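Long-range contacts in NRPS (Penicillium fellutanum, PDB 6NKI), which binds NADPH in a Rossmann-fold domain of the male sterility protein family, within a nonribosomal peptide synthetase: residues D321-L330 / R396-A407; D247-T255 / H357-F365. All coordinates share one frame; numbering follows the deposited sequence.

Interaction 1: residues D321-L330 / R396-A407; sequences DFWKAIMLGL and RQAVVRNAEYLA
Ala325 sits at the middle of the contact between helix 319-330 and helix 389-410, its CB resting 3.4 Å from Val399 CG1 and close to Val400 CG2 as well. The two branches of Val399 split the work. With chi1 at 63°, CG1 turns to Ala325, while CG2, trans to the backbone nitrogen, touches both Ile326 CD1 and the Phe322 ring, whose CE1 lies 3.6 Å from Val399 CG2. Val400 divides likewise: CG2 meets Ala325, and Val400 CG1 meets Leu328 CD2 at 3.6 Å. Further along, the helices close up at Gly329, which has no side chain: Gly329 CA lies 4.2 Å from Glu404 CA. Gly329 O receives a CA-H...O contact from Glu404 CA at 3.3 Å. Ala403 and Ala407 keep the partner surface low here, and Leu330 CD2 lies 3.8 Å from Ala407 CB. At the other end, Arg396 NH1 forms a salt bridge with Asp321 OD2 at 3.0 Å and a weak hydrogen bond to OD1. The carboxylate and guanidinium planes are 34° apart, and Asn393 OD1 takes the NE hydrogen, which probably limits the guanidinium's rotation. Phe322 and Ile326 also pack on helix 248-259, through Val253, and His285 of the second subunit packs on Arg396. The junction is thus mainly apolar, close-set where glycine and alanines meet and bulkier at the valines, leucines and isoleucine, with one ion pair at its margin.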
loop_
_atom_site.group_PDB
_atom_site.type_symbol
_atom_site.label_atom_id
_atom_site.label_comp_id
_atom_site.label_asym_id
_atom_site.label_seq_id
_atom_site.Cartn_x
_atom_site.Cartn_y
_atom_site.Cartn_z
ATOM N N ASP A 321 -14.417 8.166 8.595
ATOM C CA ASP A 321 -14.071 7.394 7.411
ATOM C C ASP A 321 -14.037 5.903 7.730
ATOM O O ASP A 321 -14.471 5.069 6.922
ATOM C CB ASP A 321 -12.721 7.889 6.882
ATOM C CG ASP A 321 -12.453 7.479 5.441
ATOM O OD1 ASP A 321 -13.296 6.795 4.811
ATOM O OD2 ASP A 321 -11.382 7.867 4.932
ATOM N N PHE A 322 -13.525 5.553 8.914
ATOM C CA PHE A 322 -13.480 4.156 9.342
ATOM C C PHE A 322 -14.886 3.547 9.402
ATOM O O PHE A 322 -15.166 2.528 8.753
ATOM C CB PHE A 322 -12.739 4.058 10.695
ATOM C CG PHE A 322 -12.936 2.734 11.413
ATOM C CD1 PHE A 322 -12.313 1.581 10.964
ATOM C CD2 PHE A 322 -13.791 2.650 12.522
ATOM C CE1 PHE A 322 -12.515 0.364 11.603
ATOM C CE2 PHE A 322 -14.012 1.446 13.153
ATOM C CZ PHE A 322 -13.351 0.292 12.689
ATOM N N TRP A 323 -15.802 4.177 10.141
ATOM C CA TRP A 323 -17.123 3.574 10.302
ATOM C C TRP A 323 -17.927 3.530 9.004
ATOM O O TRP A 323 -18.677 2.569 8.790
ATOM C CB TRP A 323 -17.936 4.294 11.362
ATOM C CG TRP A 323 -17.498 4.053 12.755
ATOM C CD1 TRP A 323 -16.897 4.941 13.593
ATOM C CD2 TRP A 323 -17.594 2.826 13.469
ATOM N NE1 TRP A 323 -16.649 4.352 14.809
ATOM C CE2 TRP A 323 -17.066 3.048 14.754
ATOM C CE3 TRP A 323 -18.090 1.561 13.154
ATOM C CZ2 TRP A 323 -17.038 2.060 15.722
ATOM C CZ3 TRP A 323 -18.048 0.577 14.117
ATOM C CH2 TRP A 323 -17.526 0.832 15.378
ATOM N N LYS A 324 -17.803 4.535 8.124
ATOM C CA LYS A 324 -18.576 4.411 6.897
ATOM C C LYS A 324 -18.071 3.261 6.056
ATOM O O LYS A 324 -18.820 2.752 5.216
ATOM C CB LYS A 324 -18.623 5.717 6.090
ATOM C CG LYS A 324 -17.333 6.337 5.634
ATOM C CD LYS A 324 -17.616 7.505 4.654
ATOM C CE LYS A 324 -18.205 8.782 5.294
ATOM N NZ LYS A 324 -17.252 9.577 6.130
ATOM N N ALA A 325 -16.838 2.806 6.311
ATOM C CA ALA A 325 -16.287 1.648 5.625
ATOM C C ALA A 325 -16.791 0.353 6.243
ATOM O O ALA A 325 -17.127 -0.591 5.519
ATOM C CB ALA A 325 -14.764 1.718 5.650
ATOM N N ILE A 326 -16.825 0.292 7.581
ATOM C CA ILE A 326 -17.525 -0.788 8.285
ATOM C C ILE A 326 -18.927 -0.979 7.700
ATOM O O ILE A 326 -19.291 -2.065 7.226
ATOM C CB ILE A 326 -17.582 -0.488 9.801
ATOM C CG1 ILE A 326 -16.180 -0.501 10.482
ATOM C CG2 ILE A 326 -18.628 -1.372 10.495
ATOM C CD1 ILE A 326 -15.451 -1.886 10.528
ATOM N N MET A 327 -19.728 0.087 7.703
ATOM C CA MET A 327 -21.111 -0.063 7.253
ATOM C C MET A 327 -21.186 -0.438 5.779
ATOM O O MET A 327 -22.074 -1.201 5.381
ATOM C CB MET A 327 -21.903 1.222 7.505
ATOM C CG MET A 327 -22.124 1.606 8.977
ATOM S SD MET A 327 -23.052 3.137 9.087
ATOM C CE MET A 327 -21.843 4.343 8.589
ATOM N N LEU A 328 -20.260 0.073 4.963
ATOM C CA LEU A 328 -20.212 -0.311 3.558
ATOM C C LEU A 328 -19.964 -1.806 3.391
ATOM O O LEU A 328 -20.548 -2.445 2.508
ATOM C CB LEU A 328 -19.130 0.493 2.842
ATOM C CG LEU A 328 -19.115 0.511 1.306
ATOM C CD1 LEU A 328 -18.542 1.838 0.846
ATOM C CD2 LEU A 328 -18.336 -0.658 0.683
ATOM N N GLY A 329 -19.093 -2.377 4.231
ATOM C CA GLY A 329 -18.814 -3.801 4.156
ATOM C C GLY A 329 -19.889 -4.644 4.814
ATOM O O GLY A 329 -20.264 -5.704 4.296
ATOM N N LEU A 330 -20.400 -4.196 5.968
ATOM C CA LEU A 330 -21.538 -4.893 6.561
ATOM C C LEU A 330 -22.761 -4.832 5.650
ATOM O O LEU A 330 -23.659 -5.680 5.741
ATOM C CB LEU A 330 -21.877 -4.305 7.936
ATOM C CG LEU A 330 -20.939 -4.417 9.152
ATOM C CD1 LEU A 330 -21.529 -3.681 10.352
ATOM C CD2 LEU A 330 -20.638 -5.864 9.507
ATOM N N ARG A 396 -8.758 1.825 3.870
ATOM C CA ARG A 396 -10.215 1.816 3.753
ATOM C C ARG A 396 -10.737 0.527 3.148
ATOM O O ARG A 396 -11.666 -0.070 3.690
ATOM C CB ARG A 396 -10.692 3.050 2.979
ATOM C CG ARG A 396 -12.073 2.919 2.408
ATOM C CD ARG A 396 -12.672 4.176 1.874
ATOM N NE ARG A 396 -11.848 4.869 0.890
ATOM C CZ ARG A 396 -11.341 6.095 1.061
ATOM N NH1 ARG A 396 -11.657 6.847 2.123
ATOM N NH2 ARG A 396 -10.521 6.585 0.141
ATOM N N GLN A 397 -10.133 0.052 2.075
ATOM C CA GLN A 397 -10.600 -1.209 1.534
ATOM C C GLN A 397 -10.235 -2.364 2.454
ATOM O O GLN A 397 -10.920 -3.390 2.469
ATOM C CB GLN A 397 -10.021 -1.451 0.121
ATOM C CG GLN A 397 -10.372 -0.417 -0.871
ATOM C CD GLN A 397 -11.867 -0.288 -1.081
ATOM O OE1 GLN A 397 -12.456 0.711 -0.682
ATOM N NE2 GLN A 397 -12.480 -1.288 -1.731
ATOM N N ALA A 398 -9.168 -2.235 3.229
ATOM C CA ALA A 398 -8.845 -3.331 4.136
ATOM C C ALA A 398 -9.927 -3.486 5.206
ATOM O O ALA A 398 -10.363 -4.610 5.496
ATOM C CB ALA A 398 -7.454 -3.124 4.747
ATOM N N VAL A 399 -10.422 -2.371 5.755
ATOM C CA VAL A 399 -11.535 -2.461 6.699
ATOM C C VAL A 399 -12.811 -2.899 6.005
ATOM O O VAL A 399 -13.512 -3.789 6.506
ATOM C CB VAL A 399 -11.727 -1.165 7.505
ATOM C CG1 VAL A 399 -12.071 -0.033 6.648
ATOM C CG2 VAL A 399 -12.891 -1.360 8.460
ATOM N N VAL A 400 -13.107 -2.343 4.817
ATOM C CA VAL A 400 -14.307 -2.772 4.108
ATOM C C VAL A 400 -14.284 -4.275 3.900
ATOM O O VAL A 400 -15.290 -4.961 4.093
ATOM C CB VAL A 400 -14.479 -2.025 2.766
ATOM C CG1 VAL A 400 -15.610 -2.664 1.938
ATOM C CG2 VAL A 400 -14.832 -0.558 2.976
ATOM N N ARG A 401 -13.149 -4.811 3.478
ATOM C CA ARG A 401 -13.127 -6.239 3.182
ATOM C C ARG A 401 -13.251 -7.062 4.464
ATOM O O ARG A 401 -13.740 -8.199 4.432
ATOM C CB ARG A 401 -11.849 -6.631 2.429
ATOM C CG ARG A 401 -11.535 -5.909 1.126
ATOM C CD ARG A 401 -12.619 -6.085 0.079
ATOM N NE ARG A 401 -12.917 -7.485 -0.218
ATOM C CZ ARG A 401 -12.230 -8.241 -1.070
ATOM N NH1 ARG A 401 -11.180 -7.739 -1.712
ATOM N NH2 ARG A 401 -12.593 -9.502 -1.272
ATOM N N ASN A 402 -12.822 -6.508 5.598
ATOM C CA ASN A 402 -12.921 -7.241 6.852
ATOM C C ASN A 402 -14.344 -7.179 7.414
ATOM O O ASN A 402 -14.896 -8.198 7.852
ATOM C CB ASN A 402 -11.897 -6.697 7.862
ATOM C CG ASN A 402 -10.431 -7.055 7.500
ATOM O OD1 ASN A 402 -10.130 -8.182 7.119
ATOM N ND2 ASN A 402 -9.532 -6.084 7.627
ATOM N N ALA A 403 -14.964 -6.004 7.380
ATOM C CA ALA A 403 -16.343 -5.889 7.835
ATOM C C ALA A 403 -17.296 -6.720 6.983
ATOM O O ALA A 403 -18.337 -7.165 7.471
ATOM C CB ALA A 403 -16.759 -4.419 7.832
ATOM N N GLU A 404 -16.977 -6.910 5.702
ATOM C CA GLU A 404 -17.731 -7.825 4.849
ATOM C C GLU A 404 -17.476 -9.287 5.211
ATOM O O GLU A 404 -18.321 -10.146 4.940
ATOM C CB GLU A 404 -17.381 -7.567 3.383
ATOM C CG GLU A 404 -18.063 -8.515 2.396
ATOM C CD GLU A 404 -17.852 -8.139 0.932
ATOM O OE1 GLU A 404 -17.167 -7.131 0.654
ATOM O OE2 GLU A 404 -18.391 -8.857 0.059
ATOM N N TYR A 405 -16.326 -9.592 5.814
ATOM C CA TYR A 405 -16.076 -10.958 6.266
ATOM C C TYR A 405 -16.922 -11.294 7.485
ATOM O O TYR A 405 -17.624 -12.312 7.508
ATOM C CB TYR A 405 -14.600 -11.163 6.599
ATOM C CG TYR A 405 -14.344 -12.485 7.292
ATOM C CD1 TYR A 405 -14.348 -13.676 6.586
ATOM C CD2 TYR A 405 -14.124 -12.542 8.663
ATOM C CE1 TYR A 405 -14.125 -14.884 7.216
ATOM C CE2 TYR A 405 -13.899 -13.747 9.303
ATOM C CZ TYR A 405 -13.900 -14.917 8.573
ATOM O OH TYR A 405 -13.677 -16.129 9.195
ATOM N N LEU A 406 -16.818 -10.474 8.533
ATOM C CA LEU A 406 -17.623 -10.704 9.723
ATOM C C LEU A 406 -19.095 -10.828 9.350
ATOM O O LEU A 406 -19.763 -11.807 9.709
ATOM C CB LEU A 406 -17.391 -9.580 10.737
ATOM C CG LEU A 406 -15.973 -9.541 11.341
ATOM C CD1 LEU A 406 -15.772 -8.332 12.253
ATOM C CD2 LEU A 406 -15.645 -10.832 12.080
ATOM N N ALA A 407 -19.603 -9.874 8.568
ATOM C CA ALA A 407 -20.980 -9.958 8.089
ATOM C C ALA A 407 -21.260 -11.269 7.355
ATOM O O ALA A 407 -22.412 -11.715 7.315
ATOM C CB ALA A 407 -21.294 -8.761 7.191
#

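Interaction 2: residues D247-T255 / H357-F365; sequences DLLWRVVTT and HPLWPLMGF. With NDP (NADPH dihydro-nicotinamide-adenine-dinucleotide phosphate), chain B.
Arg251 leaves its helix with CG trans to the carbonyl carbon (chi1 -77°) and runs extended to NE, which carries its guanidinium to Pro358. There Arg251 NH2 donates to the backbone oxygen Pro358 O, which lies at the guanidinium edge near its plane; the modelled 2.5 Å is shorter than expected and should be read with caution. The aliphatic part of the arginine is used too, since Arg251 CD lies 3.7 Å from Leu362 CD1, the two side chains crossing at about a right angle. One helical turn on, Thr255 has OG1 between the backbone nitrogen and the carbonyl carbon (chi1 72°), which leaves Thr255 CG2 to meet His357 CE1 at 3.7 Å. Leu359 joins these points: its CD2 touches Val252 CG2 at 3.8 Å and its CD1 approaches Thr255 OG1. At the helix start, Leu248 CB lies 3.8 Å from Leu362 CD1, and Leu248 CD2 is 4.0 Å from Phe365 CE2. Just before it, Asp247 occupies the N-cap position and belongs to the NADPH pocket. Around this contact, helix 339-351 backs Val252, His357 and Leu359, strand 233-235 lies against Leu248, and helix 319-330 covers Val253 on another side of helix 248-259.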
loop_
_atom_site.group_PDB
_atom_site.type_symbol
_atom_site.label_atom_id
_atom_site.label_comp_id
_atom_site.label_asym_id
_atom_site.label_seq_id
_atom_site.Cartn_x
_atom_site.Cartn_y
_atom_site.Cartn_z
ATOM N N ASP A 247 -8.901 -9.049 18.512
ATOM C CA ASP A 247 -8.294 -7.701 18.359
ATOM C C ASP A 247 -9.234 -6.643 18.948
ATOM O O ASP A 247 -10.404 -6.606 18.563
ATOM C CB ASP A 247 -7.971 -7.412 16.891
ATOM C CG ASP A 247 -7.326 -6.060 16.660
ATOM O OD1 ASP A 247 -6.198 -5.859 17.142
ATOM O OD2 ASP A 247 -7.955 -5.227 16.005
ATOM N N LEU A 248 -8.734 -5.812 19.857
ATOM C CA LEU A 248 -9.583 -4.749 20.386
ATOM C C LEU A 248 -10.486 -4.164 19.310
ATOM O O LEU A 248 -11.696 -4.012 19.509
ATOM C CB LEU A 248 -8.723 -3.649 20.986
ATOM C CG LEU A 248 -9.514 -2.400 21.347
ATOM C CD1 LEU A 248 -10.638 -2.690 22.337
ATOM C CD2 LEU A 248 -8.570 -1.348 21.895
ATOM N N LEU A 249 -9.907 -3.857 18.153
ATOM C CA LEU A 249 -10.633 -3.180 17.087
ATOM C C LEU A 249 -11.876 -3.970 16.695
ATOM O O LEU A 249 -13.002 -3.468 16.777
ATOM C CB LEU A 249 -9.697 -2.988 15.881
ATOM C CG LEU A 249 -10.192 -2.084 14.764
ATOM C CD1 LEU A 249 -10.245 -0.642 15.256
ATOM C CD2 LEU A 249 -9.341 -2.225 13.500
ATOM N N TRP A 250 -11.687 -5.232 16.300
ATOM C CA TRP A 250 -12.794 -6.007 15.764
ATOM C C TRP A 250 -13.775 -6.445 16.842
ATOM O O TRP A 250 -14.927 -6.764 16.527
ATOM C CB TRP A 250 -12.279 -7.223 15.010
ATOM C CG TRP A 250 -11.430 -6.823 13.896
ATOM C CD1 TRP A 250 -10.102 -7.091 13.734
ATOM C CD2 TRP A 250 -11.803 -5.972 12.814
ATOM N NE1 TRP A 250 -9.638 -6.513 12.582
ATOM C CE2 TRP A 250 -10.657 -5.809 12.001
ATOM C CE3 TRP A 250 -12.998 -5.351 12.438
ATOM C CZ2 TRP A 250 -10.669 -5.052 10.852
ATOM C CZ3 TRP A 250 -13.007 -4.603 11.298
ATOM C CH2 TRP A 250 -11.847 -4.463 10.506
ATOM N N ARG A 251 -13.322 -6.516 18.099
ATOM C CA ARG A 251 -14.225 -6.810 19.203
ATOM C C ARG A 251 -15.220 -5.666 19.409
ATOM O O ARG A 251 -16.390 -5.901 19.722
ATOM C CB ARG A 251 -13.414 -7.079 20.477
ATOM C CG ARG A 251 -12.728 -8.468 20.590
ATOM C CD ARG A 251 -11.776 -8.498 21.814
ATOM N NE ARG A 251 -11.088 -9.781 21.989
ATOM C CZ ARG A 251 -11.381 -10.698 22.911
ATOM N NH1 ARG A 251 -10.681 -11.822 22.956
ATOM N NH2 ARG A 251 -12.329 -10.486 23.820
ATOM N N VAL A 252 -14.771 -4.421 19.208
ATOM C CA VAL A 252 -15.666 -3.262 19.248
ATOM C C VAL A 252 -16.555 -3.226 18.007
ATOM O O VAL A 252 -17.720 -2.825 18.071
ATOM C CB VAL A 252 -14.851 -1.964 19.387
ATOM C CG1 VAL A 252 -15.747 -0.741 19.286
ATOM C CG2 VAL A 252 -14.106 -1.961 20.695
ATOM N N VAL A 253 -16.026 -3.648 16.871
ATOM C CA VAL A 253 -16.838 -3.719 15.665
ATOM C C VAL A 253 -17.882 -4.828 15.777
ATOM O O VAL A 253 -19.000 -4.693 15.269
ATOM C CB VAL A 253 -15.911 -3.898 14.438
ATOM C CG1 VAL A 253 -16.687 -4.268 13.190
ATOM C CG2 VAL A 253 -15.131 -2.600 14.182
ATOM N N THR A 254 -17.545 -5.935 16.441
ATOM C CA THR A 254 -18.458 -7.076 16.456
ATOM C C THR A 254 -19.631 -6.847 17.418
ATOM O O THR A 254 -20.724 -7.398 17.216
ATOM C CB THR A 254 -17.682 -8.359 16.804
ATOM O OG1 THR A 254 -18.507 -9.505 16.563
ATOM C CG2 THR A 254 -17.243 -8.367 18.276
ATOM N N THR A 255 -19.433 -6.030 18.458
ATOM C CA THR A 255 -20.535 -5.714 19.356
ATOM C C THR A 255 -21.334 -4.528 18.844
ATOM O O THR A 255 -22.520 -4.383 19.177
ATOM C CB THR A 255 -20.027 -5.424 20.777
ATOM O OG1 THR A 255 -19.359 -4.159 20.819
ATOM C CG2 THR A 255 -19.047 -6.511 21.225
ATOM N N HIS A 357 -18.261 -12.700 26.858
ATOM C CA HIS A 357 -18.474 -11.525 26.023
ATOM C C HIS A 357 -17.141 -10.898 25.639
ATOM O O HIS A 357 -16.310 -10.634 26.516
ATOM C CB HIS A 357 -19.351 -10.487 26.714
ATOM C CG HIS A 357 -19.708 -9.332 25.824
ATOM N ND1 HIS A 357 -18.924 -8.204 25.717
ATOM C CD2 HIS A 357 -20.737 -9.156 24.960
ATOM C CE1 HIS A 357 -19.470 -7.370 24.850
ATOM N NE2 HIS A 357 -20.568 -7.926 24.371
ATOM N N PRO A 358 -16.914 -10.623 24.349
ATOM C CA PRO A 358 -15.566 -10.220 23.900
ATOM C C PRO A 358 -15.095 -8.881 24.453
ATOM O O PRO A 358 -13.882 -8.637 24.451
ATOM C CB PRO A 358 -15.701 -10.172 22.368
ATOM C CG PRO A 358 -16.869 -11.062 22.053
ATOM C CD PRO A 358 -17.825 -10.877 23.221
ATOM N N LEU A 359 -15.995 -8.011 24.931
ATOM C CA LEU A 359 -15.587 -6.748 25.541
ATOM C C LEU A 359 -15.543 -6.789 27.059
ATOM O O LEU A 359 -15.225 -5.769 27.679
ATOM C CB LEU A 359 -16.496 -5.588 25.116
ATOM C CG LEU A 359 -16.425 -4.982 23.719
ATOM C CD1 LEU A 359 -17.419 -3.846 23.645
ATOM C CD2 LEU A 359 -15.024 -4.488 23.368
ATOM N N TRP A 360 -15.863 -7.918 27.677
ATOM C CA TRP A 360 -15.661 -8.030 29.114
ATOM C C TRP A 360 -14.193 -7.882 29.522
ATOM O O TRP A 360 -13.934 -7.285 30.573
ATOM C CB TRP A 360 -16.256 -9.351 29.600
ATOM C CG TRP A 360 -16.219 -9.591 31.081
ATOM C CD1 TRP A 360 -16.756 -8.805 32.067
ATOM C CD2 TRP A 360 -15.673 -10.738 31.737
ATOM N NE1 TRP A 360 -16.538 -9.378 33.297
ATOM C CE2 TRP A 360 -15.878 -10.566 33.121
ATOM C CE3 TRP A 360 -15.013 -11.886 31.289
ATOM C CZ2 TRP A 360 -15.448 -11.501 34.059
ATOM C CZ3 TRP A 360 -14.587 -12.814 32.222
ATOM C CH2 TRP A 360 -14.805 -12.616 33.592
ATOM N N PRO A 361 -13.228 -8.433 28.769
ATOM C CA PRO A 361 -11.815 -8.217 29.061
ATOM C C PRO A 361 -11.336 -6.768 28.861
ATOM O O PRO A 361 -10.507 -6.324 29.617
ATOM C CB PRO A 361 -11.121 -9.170 28.084
ATOM C CG PRO A 361 -12.179 -10.200 27.773
ATOM C CD PRO A 361 -13.448 -9.386 27.693
ATOM N N LEU A 362 -11.861 -6.077 27.845
ATOM C CA LEU A 362 -11.383 -4.720 27.453
ATOM C C LEU A 362 -12.169 -3.565 28.085
ATOM O O LEU A 362 -11.803 -2.413 27.810
ATOM C CB LEU A 362 -11.487 -4.606 25.926
ATOM C CG LEU A 362 -10.595 -5.523 25.091
ATOM C CD1 LEU A 362 -10.913 -5.401 23.614
ATOM C CD2 LEU A 362 -9.126 -5.253 25.353
ATOM N N MET A 363 -13.141 -3.826 28.954
ATOM C CA MET A 363 -14.001 -2.716 29.449
ATOM C C MET A 363 -13.202 -1.605 30.140
ATOM O O MET A 363 -13.619 -0.444 30.036
ATOM C CB MET A 363 -15.086 -3.234 30.391
ATOM C CG MET A 363 -16.126 -4.043 29.671
ATOM S SD MET A 363 -17.075 -2.996 28.566
ATOM C CE MET A 363 -18.198 -4.212 27.886
ATOM N N GLY A 364 -12.150 -1.949 30.877
ATOM C CA GLY A 364 -11.359 -0.940 31.562
ATOM C C GLY A 364 -10.814 0.106 30.604
ATOM O O GLY A 364 -10.818 1.303 30.908
ATOM N N PHE A 365 -10.334 -0.334 29.435
ATOM C CA PHE A 365 -9.806 0.597 28.444
ATOM C C PHE A 365 -10.877 1.596 28.030
ATOM O O PHE A 365 -10.702 2.813 28.166
ATOM C CB PHE A 365 -9.286 -0.167 27.222
ATOM C CG PHE A 365 -8.569 0.701 26.208
ATOM C CD1 PHE A 365 -7.235 1.033 26.383
ATOM C CD2 PHE A 365 -9.233 1.191 25.090
ATOM C CE1 PHE A 365 -6.571 1.825 25.455
ATOM C CE2 PHE A 365 -8.574 1.988 24.165
ATOM C CZ PHE A 365 -7.244 2.305 24.350
HETATM P PA NDP B . -1.153 -12.561 20.870
HETATM O O1A NDP B . -1.398 -11.607 22.003
HETATM O O2A NDP B . -1.416 -14.030 21.073
HETATM O O5B NDP B . 0.355 -12.355 20.144
HETATM C C5B NDP B . 1.307 -12.234 21.142
HETATM C C4B NDP B . 2.493 -13.146 20.819
HETATM O O4B NDP B . 3.335 -13.216 22.003
HETATM C C3B NDP B . 2.014 -14.537 20.437
HETATM O O3B NDP B . 2.862 -15.046 19.463
HETATM C C2B NDP B . 2.217 -15.395 21.738
HETATM O O2B NDP B . 2.516 -16.704 21.517
HETATM C C1B NDP B . 3.470 -14.607 22.360
HETATM N N9A NDP B . 3.542 -14.731 23.861
HETATM C C8A NDP B . 2.637 -14.258 24.839
HETATM N N7A NDP B . 3.020 -14.549 26.109
HETATM C C5A NDP B . 4.235 -15.249 25.943
HETATM C C6A NDP B . 5.136 -15.826 26.864
HETATM N N6A NDP B . 4.902 -15.767 28.222
HETATM N N1A NDP B . 6.268 -16.469 26.445
HETATM C C2A NDP B . 6.447 -16.504 25.088
HETATM N N3A NDP B . 5.704 -16.009 24.098
HETATM C C4A NDP B . 4.571 -15.369 24.554
HETATM O O3 NDP B . -2.211 -12.076 19.657
HETATM P PN NDP B . -2.316 -10.465 19.579
HETATM O O1N NDP B . -3.055 -10.079 18.357
HETATM O O2N NDP B . -2.678 -9.868 20.924
HETATM O O5D NDP B . -0.671 -9.674 19.281
HETATM C C5D NDP B . -0.013 -10.127 18.094
HETATM C C4D NDP B . 0.751 -8.941 17.327
HETATM O O4D NDP B . -0.179 -7.967 16.832
HETATM C C3D NDP B . 1.737 -8.171 18.255
HETATM O O3D NDP B . 3.044 -8.275 17.724
HETATM C C2D NDP B . 1.282 -6.684 18.271
HETATM O O2D NDP B . 2.321 -5.773 17.962
HETATM C C1D NDP B . 0.292 -6.616 17.139
HETATM N N1N NDP B . -1.002 -5.840 17.447
HETATM C C2N NDP B . -2.085 -6.253 16.730
HETATM C C3N NDP B . -3.306 -5.722 16.888
HETATM C C7N NDP B . -4.239 -6.290 15.943
HETATM O O7N NDP B . -4.315 -7.472 15.621
HETATM N N7N NDP B . -4.987 -5.367 15.287
HETATM C C4N NDP B . -3.621 -4.623 17.914
HETATM C C5N NDP B . -2.364 -4.108 18.557
HETATM C C6N NDP B . -1.147 -4.687 18.330
HETATM P P2B NDP B . 1.078 -17.878 21.777
HETATM O O1X NDP B . 1.715 -19.145 21.297
HETATM O O2X NDP B . 0.798 -17.761 23.279
HETATM O O3X NDP B . 0.119 -17.198 20.851
#

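How the interactions relate
From the N terminus, the chain passes through six of the seven strands of the parallel Rossmann sheet before reaching 247-255, the first segment of interaction 2. The last strand, 310-312, follows, then 321-330, the first half of interaction 1, before 357-365 closes the loop of interaction 2; helix 389-410 follows helix 363-369 and closes interaction 1. The two loops therefore cross, each starting or ending within the other. They also touch in space: Ile326 and Phe322 pack on Val253, and Trp250 lies against both Ile326 and Asn402. Helix 248-259 is common ground: one side makes interaction 2, another packs on interaction 1, and Asp247 at its start belongs to the NADPH pocket.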